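Local coordinates for Serine/threonine protein phosphatase Stp1 (Streptococcus agalactiae, PDB 2PK0) that removes phosphate from phosphoserine and phosphothreonine of proteins, as a magnesium-binding phosphatase of the PP2C family that probably acts in bacterial signalling, at residues A[197-200]-A[201-205]; A[151-155]-A[156-160]; A[206-209]-A[210-214]. One frame throughout, in Å; residues are numbered along the deposited sequence.

Contact 1 (A[197-200]-A[201-205]); sequences DGLT and NMLSN. With MG (magnesium ion), chain F.
The carboxylate of Asp197 and the amide of Asn201 meet at a slant, their planes 60° apart. The backbone oxygen Asp197 O lies over one face of the amide, 3.1 Å from Asn201 CG. Asp197 CG stands between its backbone N and carbonyl carbon (chi1 54°), which brings the carboxylate to the metal while CB stays beside Asn201 ND2. Two waters join the groups: water 2 accepts from Asn201 ND2 and lies where it can donate to Asp197 OD2, and water 1 links the same atoms weakly. Asp197 OD1 binds the magnesium ion at 2.1 Å, and OD2 takes a hydrogen bond from metal-bound water 3 at 2.7 Å. With Asp41 and Asp236 on the same ion, this is one of the two magnesium sites of the PP2C metal centre, where strand 191-195 gives way to helix 197-200. That helical turn directs Asp197 O at Asn201 N, 2.7 Å away, and Leu199 O receives both Met202 N and Leu203 N. Threonine and asparagine suit the watery side: water 4 connects Thr200 OG1 to Asn201 OD1, and Thr200 OG1 also bonds to Asn195. On the buried side Leu199 CD1 meets Leu203 CD2 at 3.7 Å, beside Leu225 of helix 218-231.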
ATOM      1  N   ASP A 197      -7.059   2.511  -0.521  1.00 29.02           N
ATOM      2  CA  ASP A 197      -7.902   3.330  -1.385  1.00 28.14           C
ATOM      3  C   ASP A 197      -8.746   4.357  -0.631  1.00 29.12           C
ATOM      4  O   ASP A 197      -9.164   5.351  -1.211  1.00 33.39           O
ATOM      5  CB  ASP A 197      -8.759   2.487  -2.351  1.00 29.75           C
ATOM      6  CG  ASP A 197      -9.609   1.417  -1.642  1.00 30.52           C
ATOM      7  OD1 ASP A 197      -9.445   1.218  -0.421  1.00 29.89           O
ATOM      8  OD2 ASP A 197     -10.445   0.750  -2.300  1.00 30.64           O
ATOM      9  N   GLY A 198      -8.940   4.145   0.666  1.00 26.16           N
ATOM     10  CA  GLY A 198      -9.750   5.030   1.479  1.00 27.97           C
ATOM     11  C   GLY A 198      -9.208   6.442   1.605  1.00 30.07           C
ATOM     12  O   GLY A 198      -9.958   7.369   1.896  1.00 32.48           O
ATOM     13  N   LEU A 199      -7.907   6.613   1.399  1.00 29.38           N
ATOM     14  CA  LEU A 199      -7.339   7.943   1.352  1.00 29.10           C
ATOM     15  C   LEU A 199      -7.658   8.562   0.005  1.00 30.77           C
ATOM     16  O   LEU A 199      -8.349   9.575  -0.081  1.00 32.34           O
ATOM     17  CB  LEU A 199      -5.826   7.931   1.579  1.00 25.94           C
ATOM     18  CG  LEU A 199      -5.270   9.359   1.726  1.00 25.72           C
ATOM     19  CD1 LEU A 199      -5.697   9.941   3.057  1.00 24.98           C
ATOM     20  CD2 LEU A 199      -3.741   9.411   1.584  1.00 24.11           C
ATOM     21  N   THR A 200      -7.183   7.916  -1.050  1.00 30.94           N
ATOM     22  CA  THR A 200      -7.255   8.478  -2.390  1.00 31.29           C
ATOM     23  C   THR A 200      -8.637   8.453  -3.073  1.00 31.92           C
ATOM     24  O   THR A 200      -8.832   9.121  -4.090  1.00 33.07           O
ATOM     25  CB  THR A 200      -6.220   7.812  -3.282  1.00 30.52           C
ATOM     26  OG1 THR A 200      -6.183   6.419  -2.965  1.00 28.05           O
ATOM     27  CG2 THR A 200      -4.830   8.422  -3.020  1.00 29.97           C
ATOM     28  N   ASN A 201      -9.593   7.701  -2.533  1.00 30.99           N
ATOM     29  CA  ASN A 201     -10.967   7.831  -3.014  1.00 31.58           C
ATOM     30  C   ASN A 201     -11.625   9.088  -2.464  1.00 32.87           C
ATOM     31  O   ASN A 201     -12.523   9.633  -3.078  1.00 34.33           O
ATOM     32  CB  ASN A 201     -11.813   6.609  -2.660  1.00 33.35           C
ATOM     33  CG  ASN A 201     -11.390   5.349  -3.421  1.00 35.91           C
ATOM     34  OD1 ASN A 201     -10.665   5.402  -4.432  1.00 35.29           O
ATOM     35  ND2 ASN A 201     -11.836   4.206  -2.924  1.00 33.25           N
ATOM     36  N   MET A 202     -11.168   9.543  -1.301  1.00 35.42           N
ATOM     37  CA  MET A 202     -11.710  10.727  -0.656  1.00 34.23           C
ATOM     38  C   MET A 202     -10.924  12.011  -0.969  1.00 33.66           C
ATOM     39  O   MET A 202     -11.502  13.087  -1.031  1.00 34.44           O
ATOM     40  CB  MET A 202     -11.791  10.508   0.852  1.00 35.73           C
ATOM     41  CG  MET A 202     -12.693   9.356   1.301  1.00 34.88           C
ATOM     42  SD  MET A 202     -14.451   9.467   0.857  1.00 34.36           S
ATOM     43  CE  MET A 202     -14.576   8.184  -0.396  1.00 35.37           C
ATOM     44  N   LEU A 203      -9.616  11.900  -1.187  1.00 32.81           N
ATOM     45  CA  LEU A 203      -8.747  13.075  -1.431  1.00 32.40           C
ATOM     46  C   LEU A 203      -8.153  13.058  -2.824  1.00 31.59           C
ATOM     47  O   LEU A 203      -7.765  12.009  -3.312  1.00 34.24           O
ATOM     48  CB  LEU A 203      -7.550  13.049  -0.496  1.00 31.10           C
ATOM     49  CG  LEU A 203      -7.605  13.703   0.866  1.00 33.45           C
ATOM     50  CD1 LEU A 203      -8.868  13.358   1.602  1.00 33.96           C
ATOM     51  CD2 LEU A 203      -6.395  13.297   1.680  1.00 34.17           C
ATOM     52  N   SER A 204      -8.040  14.215  -3.454  1.00 29.88           N
ATOM     53  CA  SER A 204      -7.292  14.290  -4.699  1.00 31.93           C
ATOM     54  C   SER A 204      -5.782  14.297  -4.407  1.00 32.37           C
ATOM     55  O   SER A 204      -5.365  14.552  -3.279  1.00 33.22           O
ATOM     56  CB  SER A 204      -7.685  15.536  -5.490  1.00 32.65           C
ATOM     57  OG  SER A 204      -6.980  16.669  -5.016  1.00 34.43           O
ATOM     58  N   ASN A 205      -4.966  14.006  -5.417  1.00 32.30           N
ATOM     59  CA  ASN A 205      -3.511  14.017  -5.258  1.00 32.12           C
ATOM     60  C   ASN A 205      -2.972  15.352  -4.746  1.00 32.13           C
ATOM     61  O   ASN A 205      -2.158  15.415  -3.814  1.00 32.22           O
ATOM     62  CB  ASN A 205      -2.855  13.675  -6.586  1.00 32.45           C
ATOM     63  CG  ASN A 205      -3.259  12.308  -7.098  1.00 35.49           C
ATOM     64  OD1 ASN A 205      -3.806  11.488  -6.350  1.00 38.04           O
ATOM     65  ND2 ASN A 205      -2.987  12.046  -8.373  1.00 31.72           N
TER
HETATM   66 MG    MG F 502     -10.300  -0.106   0.907  1.00 28.75          MG
HETATM   67  O   HOH W   1     -13.116   2.099  -1.040  1.00 32.97           O
HETATM   68  O   HOH W   2     -10.614   2.028  -5.037  1.00 40.52           O
HETATM   69  O   HOH W   3     -11.320  -1.168  -0.671  1.00 23.76           O
HETATM   70  O   HOH W   4      -7.957   5.245  -4.502  1.00 29.13           O
HETATM   71  O   HOH W   5     -11.303  -1.711   2.009  1.00 11.26           O
HETATM   72  O   HOH W   6      -9.247   0.267   2.756  1.00 29.17           O

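Contact 2 (A[151-155]-A[156-160]); sequences GQLTE and EEAAS
A capping box formed by Thr154 and Glu157 opens helix 155-159. Thr154 is the N-cap, and each of the two residues accepts the other's backbone N-H with its side chain. Glu157 N donates to Thr154 OG1 over 3.0 Å. In return Thr154 N points almost straight at Glu157 OE1, at 2.7 Å with an N-H...O angle of 174°, meeting that oxygen nearly along its C-O axis. The threonine hydroxyl sits between its own backbone N and carbonyl carbon (chi1 68°), which turns OG1 back over the start of the helix. Glu157 CG stands beside its own backbone N (chi1 -82°), and a bend at chi2 completes the turn of the carboxylate toward the cap. Thr154 OG1 also donates weakly to Glu157 OE1. Behind the box the regular helix pattern begins, with Ala158 N on Thr154 O at 3.1 Å and Ala159 N on Glu155 O.

Just before the cap, Leu153 lies against the first turn. Its CD2 is 3.8 Å from Glu157 CB, and its CD1 comes loosely to Ala158 CB, at 4.4 Å; Leu153 and Ala158 are the residue before the N-cap and the fourth after it, the positions of a hydrophobic staple. Leu147 of helix 143-149 touches Leu153, and the small Ala158 fits against Val144 and Val148, so the new helix packs on the previous one, which Gly151 ends in a Schellman motif with its positive phi. A carboxylate at the amino end of a helix should be favourably placed toward the helix dipole, and Glu157 OE1, held by the straight N-H of Thr154 and, weakly, by its hydroxyl, is accordingly likely to keep its negative charge.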
ATOM      1  N   GLY A 151      -7.381  -1.433 -24.988  1.00 32.50           N
ATOM      2  CA  GLY A 151      -7.842  -0.487 -25.999  1.00 29.26           C
ATOM      3  C   GLY A 151      -9.346  -0.408 -26.113  1.00 28.90           C
ATOM      4  O   GLY A 151      -9.881  -0.297 -27.204  1.00 31.01           O
ATOM      5  N   GLN A 152     -10.032  -0.439 -24.981  1.00 29.50           N
ATOM      6  CA  GLN A 152     -11.486  -0.355 -24.953  1.00 31.52           C
ATOM      7  C   GLN A 152     -11.986   0.887 -24.226  1.00 31.99           C
ATOM      8  O   GLN A 152     -13.173   1.194 -24.260  1.00 34.95           O
ATOM      9  CB  GLN A 152     -12.077  -1.623 -24.343  1.00 33.13           C
ATOM     10  CG  GLN A 152     -11.985  -2.769 -25.317  1.00 36.89           C
ATOM     11  CD  GLN A 152     -12.289  -4.129 -24.727  1.00 37.22           C
ATOM     12  OE1 GLN A 152     -11.968  -4.419 -23.580  1.00 38.28           O
ATOM     13  NE2 GLN A 152     -12.889  -4.984 -25.535  1.00 39.05           N
ATOM     14  N   LEU A 153     -11.076   1.592 -23.569  1.00 30.95           N
ATOM     15  CA  LEU A 153     -11.357   2.895 -22.998  1.00 32.18           C
ATOM     16  C   LEU A 153     -10.126   3.784 -23.176  1.00 32.73           C
ATOM     17  O   LEU A 153      -9.003   3.281 -23.215  1.00 33.30           O
ATOM     18  CB  LEU A 153     -11.681   2.775 -21.507  1.00 32.50           C
ATOM     19  CG  LEU A 153     -13.091   2.369 -21.053  1.00 35.10           C
ATOM     20  CD1 LEU A 153     -13.237   2.387 -19.521  1.00 32.35           C
ATOM     21  CD2 LEU A 153     -14.158   3.251 -21.704  1.00 34.39           C
ATOM     22  N   THR A 154     -10.332   5.093 -23.281  1.00 31.84           N
ATOM     23  CA  THR A 154      -9.243   6.039 -23.091  1.00 33.34           C
ATOM     24  C   THR A 154      -9.067   6.286 -21.609  1.00 35.86           C
ATOM     25  O   THR A 154      -9.988   6.069 -20.810  1.00 37.68           O
ATOM     26  CB  THR A 154      -9.514   7.397 -23.738  1.00 33.47           C
ATOM     27  OG1 THR A 154     -10.584   8.053 -23.046  1.00 36.02           O
ATOM     28  CG2 THR A 154      -9.869   7.240 -25.214  1.00 33.62           C
ATOM     29  N   GLU A 155      -7.883   6.764 -21.253  1.00 38.78           N
ATOM     30  CA  GLU A 155      -7.554   7.150 -19.880  1.00 42.94           C
ATOM     31  C   GLU A 155      -8.503   8.201 -19.278  1.00 41.23           C
ATOM     32  O   GLU A 155      -8.846   8.131 -18.099  1.00 40.27           O
ATOM     33  CB  GLU A 155      -6.109   7.642 -19.833  1.00 46.70           C
ATOM     34  CG  GLU A 155      -5.396   7.287 -18.548  1.00 55.06           C
ATOM     35  CD  GLU A 155      -4.038   6.652 -18.787  1.00 59.86           C
ATOM     36  OE1 GLU A 155      -3.469   6.826 -19.897  1.00 61.85           O
ATOM     37  OE2 GLU A 155      -3.541   5.974 -17.856  1.00 61.93           O
ATOM     38  N   GLU A 156      -8.935   9.148 -20.108  1.00 41.46           N
ATOM     39  CA  GLU A 156      -9.916  10.161 -19.718  1.00 41.05           C
ATOM     40  C   GLU A 156     -11.271   9.531 -19.432  1.00 41.07           C
ATOM     41  O   GLU A 156     -11.931   9.900 -18.448  1.00 42.97           O
ATOM     42  CB  GLU A 156     -10.036  11.241 -20.798  1.00 40.72           C
ATOM     43  CG  GLU A 156     -10.892  12.448 -20.418  1.00 39.73           C
ATOM     44  CD  GLU A 156     -10.904  13.515 -21.509  1.00 40.64           C
ATOM     45  OE1 GLU A 156      -9.808  13.830 -22.027  1.00 43.01           O
ATOM     46  OE2 GLU A 156     -11.992  14.037 -21.852  1.00 38.00           O
ATOM     47  N   GLU A 157     -11.669   8.565 -20.264  1.00 39.57           N
ATOM     48  CA  GLU A 157     -12.933   7.828 -20.047  1.00 37.40           C
ATOM     49  C   GLU A 157     -12.959   7.021 -18.750  1.00 38.16           C
ATOM     50  O   GLU A 157     -13.983   6.967 -18.078  1.00 41.07           O
ATOM     51  CB  GLU A 157     -13.260   6.925 -21.230  1.00 35.92           C
ATOM     52  CG  GLU A 157     -13.929   7.649 -22.369  1.00 36.34           C
ATOM     53  CD  GLU A 157     -13.598   7.079 -23.737  1.00 36.54           C
ATOM     54  OE1 GLU A 157     -12.749   6.173 -23.838  1.00 35.57           O
ATOM     55  OE2 GLU A 157     -14.193   7.557 -24.725  1.00 38.59           O
ATOM     56  N   ALA A 158     -11.827   6.419 -18.388  1.00 38.44           N
ATOM     57  CA  ALA A 158     -11.730   5.613 -17.164  1.00 36.89           C
ATOM     58  C   ALA A 158     -11.773   6.458 -15.916  1.00 36.54           C
ATOM     59  O   ALA A 158     -12.218   6.000 -14.866  1.00 37.42           O
ATOM     60  CB  ALA A 158     -10.467   4.786 -17.164  1.00 38.08           C
ATOM     61  N   ALA A 159     -11.312   7.698 -16.035  1.00 36.82           N
ATOM     62  CA  ALA A 159     -11.299   8.618 -14.909  1.00 36.41           C
ATOM     63  C   ALA A 159     -12.713   9.022 -14.496  1.00 36.20           C
ATOM     64  O   ALA A 159     -12.944   9.385 -13.352  1.00 37.66           O
ATOM     65  CB  ALA A 159     -10.457   9.851 -15.238  1.00 33.83           C
ATOM     66  N   SER A 160     -13.650   8.951 -15.440  1.00 37.34           N
ATOM     67  CA  SER A 160     -15.046   9.282 -15.174  1.00 39.03           C
ATOM     68  C   SER A 160     -15.986   8.079 -15.318  1.00 38.84           C
ATOM     69  O   SER A 160     -17.192   8.252 -15.484  1.00 40.02           O
ATOM     70  CB  SER A 160     -15.523  10.447 -16.055  1.00 38.21           C
ATOM     71  OG  SER A 160     -15.276  10.190 -17.424  1.00 40.52           O
TER

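Contact 3 (A[206-209]-A[210-214]); sequences ADIA and TVLTQ
Thr210 turns its hydroxyl back along the helix onto Ala206 O, which therefore accepts twice from one residue: from Thr210 N at 2.8 Å and from Thr210 OG1 at 3.1 Å, the two donors coming from opposite faces of the carbonyl plane. The torsion allows this, since OG1 stands beside the backbone N (chi1 -77°), and a threonine can thus settle its polar group on an exposed helix flank. Val211 follows on the buried side. Its N donates to Asp207 O at 3.2 Å and weakly to Ile208 O, and its CG2 rests 3.4 Å from Asp207 O.

These bonds belong to helix 205-212 of the PP2C fold, an amphipathic helix whose buried face packs on helix 218-231, where the branched Val211 touches Asp224 and Leu225, and on strand 191-195, where Leu212 touches Tyr191 and Val193. Near its start Asp207 OD2 accepts from Ser204 N, at the N-cap, and pairs with Arg232 in a salt bridge; an acid suits the first turn, where it can take the N-H of Ser204 and face the arginine.

Leu212 comes next, with its N on Ile208 O at 3.2 Å, in the carbonyl plane. Its CD1 meets Ile208 CG2 at 4.3 Å, an apolar pair one helical turn apart. At Thr213 a water takes part: water 7 donates to Ala209 O at 3.0 Å and bonds weakly with Thr213 OG1. Lys221 NZ then draws in the backbone, donating to Leu212 O and, in a weak hydrogen bond, to Gln214 O.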
ATOM      1  N   ALA A 206      -3.473  16.422  -5.344  1.00 32.69           N
ATOM      2  CA  ALA A 206      -3.096  17.761  -4.957  1.00 32.87           C
ATOM      3  C   ALA A 206      -3.527  18.096  -3.519  1.00 35.56           C
ATOM      4  O   ALA A 206      -2.781  18.769  -2.808  1.00 35.40           O
ATOM      5  CB  ALA A 206      -3.639  18.746  -5.942  1.00 31.38           C
ATOM      6  N   ASP A 207      -4.689  17.582  -3.088  1.00 37.31           N
ATOM      7  CA  ASP A 207      -5.134  17.670  -1.686  1.00 36.91           C
ATOM      8  C   ASP A 207      -4.123  17.060  -0.715  1.00 37.20           C
ATOM      9  O   ASP A 207      -3.879  17.621   0.356  1.00 37.59           O
ATOM     10  CB  ASP A 207      -6.491  16.982  -1.475  1.00 40.25           C
ATOM     11  CG  ASP A 207      -7.644  17.696  -2.180  1.00 44.15           C
ATOM     12  OD1 ASP A 207      -7.558  18.925  -2.410  1.00 46.14           O
ATOM     13  OD2 ASP A 207      -8.639  17.018  -2.516  1.00 43.85           O
ATOM     14  N   ILE A 208      -3.558  15.906  -1.090  1.00 36.58           N
ATOM     15  CA  ILE A 208      -2.572  15.187  -0.276  1.00 33.06           C
ATOM     16  C   ILE A 208      -1.307  16.014  -0.240  1.00 33.82           C
ATOM     17  O   ILE A 208      -0.753  16.259   0.833  1.00 34.78           O
ATOM     18  CB  ILE A 208      -2.266  13.778  -0.847  1.00 31.89           C
ATOM     19  CG1 ILE A 208      -3.521  12.910  -0.827  1.00 30.70           C
ATOM     20  CG2 ILE A 208      -1.155  13.074  -0.072  1.00 30.05           C
ATOM     21  CD1 ILE A 208      -3.386  11.639  -1.619  1.00 27.46           C
ATOM     22  N   ALA A 209      -0.887  16.480  -1.420  1.00 34.31           N
ATOM     23  CA  ALA A 209       0.283  17.368  -1.564  1.00 31.17           C
ATOM     24  C   ALA A 209       0.167  18.638  -0.715  1.00 29.73           C
ATOM     25  O   ALA A 209       1.143  19.106  -0.143  1.00 30.91           O
ATOM     26  CB  ALA A 209       0.495  17.721  -3.015  1.00 27.79           C
ATOM     27  N   THR A 210      -1.046  19.165  -0.617  1.00 30.93           N
ATOM     28  CA  THR A 210      -1.333  20.346   0.181  1.00 31.10           C
ATOM     29  C   THR A 210      -1.122  20.103   1.670  1.00 33.68           C
ATOM     30  O   THR A 210      -0.530  20.940   2.357  1.00 37.83           O
ATOM     31  CB  THR A 210      -2.763  20.820  -0.104  1.00 31.36           C
ATOM     32  OG1 THR A 210      -2.764  21.490  -1.365  1.00 32.86           O
ATOM     33  CG2 THR A 210      -3.320  21.754   0.998  1.00 31.57           C
ATOM     34  N   VAL A 211      -1.574  18.950   2.162  1.00 31.79           N
ATOM     35  CA  VAL A 211      -1.503  18.657   3.589  1.00 31.35           C
ATOM     36  C   VAL A 211      -0.046  18.539   4.016  1.00 33.65           C
ATOM     37  O   VAL A 211       0.363  19.034   5.065  1.00 35.11           O
ATOM     38  CB  VAL A 211      -2.272  17.370   3.945  1.00 30.40           C
ATOM     39  CG1 VAL A 211      -1.975  16.929   5.366  1.00 27.92           C
ATOM     40  CG2 VAL A 211      -3.769  17.561   3.767  1.00 26.84           C
ATOM     41  N   LEU A 212       0.758  17.951   3.145  1.00 36.50           N
ATOM     42  CA  LEU A 212       2.134  17.654   3.482  1.00 36.61           C
ATOM     43  C   LEU A 212       3.058  18.847   3.323  1.00 40.60           C
ATOM     44  O   LEU A 212       4.207  18.781   3.740  1.00 40.82           O
ATOM     45  CB  LEU A 212       2.626  16.490   2.637  1.00 34.99           C
ATOM     46  CG  LEU A 212       1.863  15.163   2.718  1.00 34.01           C
ATOM     47  CD1 LEU A 212       2.568  14.160   1.826  1.00 31.57           C
ATOM     48  CD2 LEU A 212       1.754  14.646   4.167  1.00 32.08           C
ATOM     49  N   THR A 213       2.554  19.941   2.741  1.00 45.84           N
ATOM     50  CA  THR A 213       3.372  21.145   2.499  1.00 48.24           C
ATOM     51  C   THR A 213       3.495  22.072   3.678  1.00 47.09           C
ATOM     52  O   THR A 213       4.321  22.962   3.666  1.00 51.88           O
ATOM     53  CB  THR A 213       2.881  21.975   1.294  1.00 51.40           C
ATOM     54  OG1 THR A 213       4.019  22.534   0.612  1.00 52.76           O
ATOM     55  CG2 THR A 213       1.869  23.076   1.710  1.00 49.34           C
ATOM     56  N   GLN A 214       2.709  21.833   4.713  1.00 47.37           N
ATOM     57  CA  GLN A 214       2.700  22.678   5.882  1.00 46.83           C
ATOM     58  C   GLN A 214       3.968  22.515   6.704  1.00 49.33           C
ATOM     59  O   GLN A 214       4.800  21.642   6.444  1.00 50.78           O
ATOM     60  CB  GLN A 214       1.510  22.300   6.761  1.00 47.58           C
ATOM     61  CG  GLN A 214       0.158  22.240   6.063  1.00 46.75           C
ATOM     62  CD  GLN A 214      -0.946  21.846   7.030  1.00 49.47           C
ATOM     63  OE1 GLN A 214      -1.170  20.652   7.310  1.00 50.57           O
ATOM     64  NE2 GLN A 214      -1.643  22.852   7.559  1.00 49.74           N
TER
HETATM   65  O   HOH W   7       4.122  19.643  -0.358  1.00 34.26           O

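Along the chain the order is contact 2, contact 1, contact 3. Contacts 1 and 3 adjoin, with centres 12 Å apart: residues 197-205 run from the magnesium site into helix 205-212, and Ile208 packs against Leu199, Thr200 and Leu203, its CD1 lying 3.8 Å from Thr200 CG2. Leucines of contact 1 and Ile208 and Val211 of contact 3 pack on helix 218-231, and the metal-bearing turn follows directly on strand 191-195. Contact 2 stands apart on the surface, its centre 19 Å from contact 1 and 27 Å from contact 3, in the helical excursion between strands 133-136 and 180-185. That region probably corresponds to the PP2C flap subdomain.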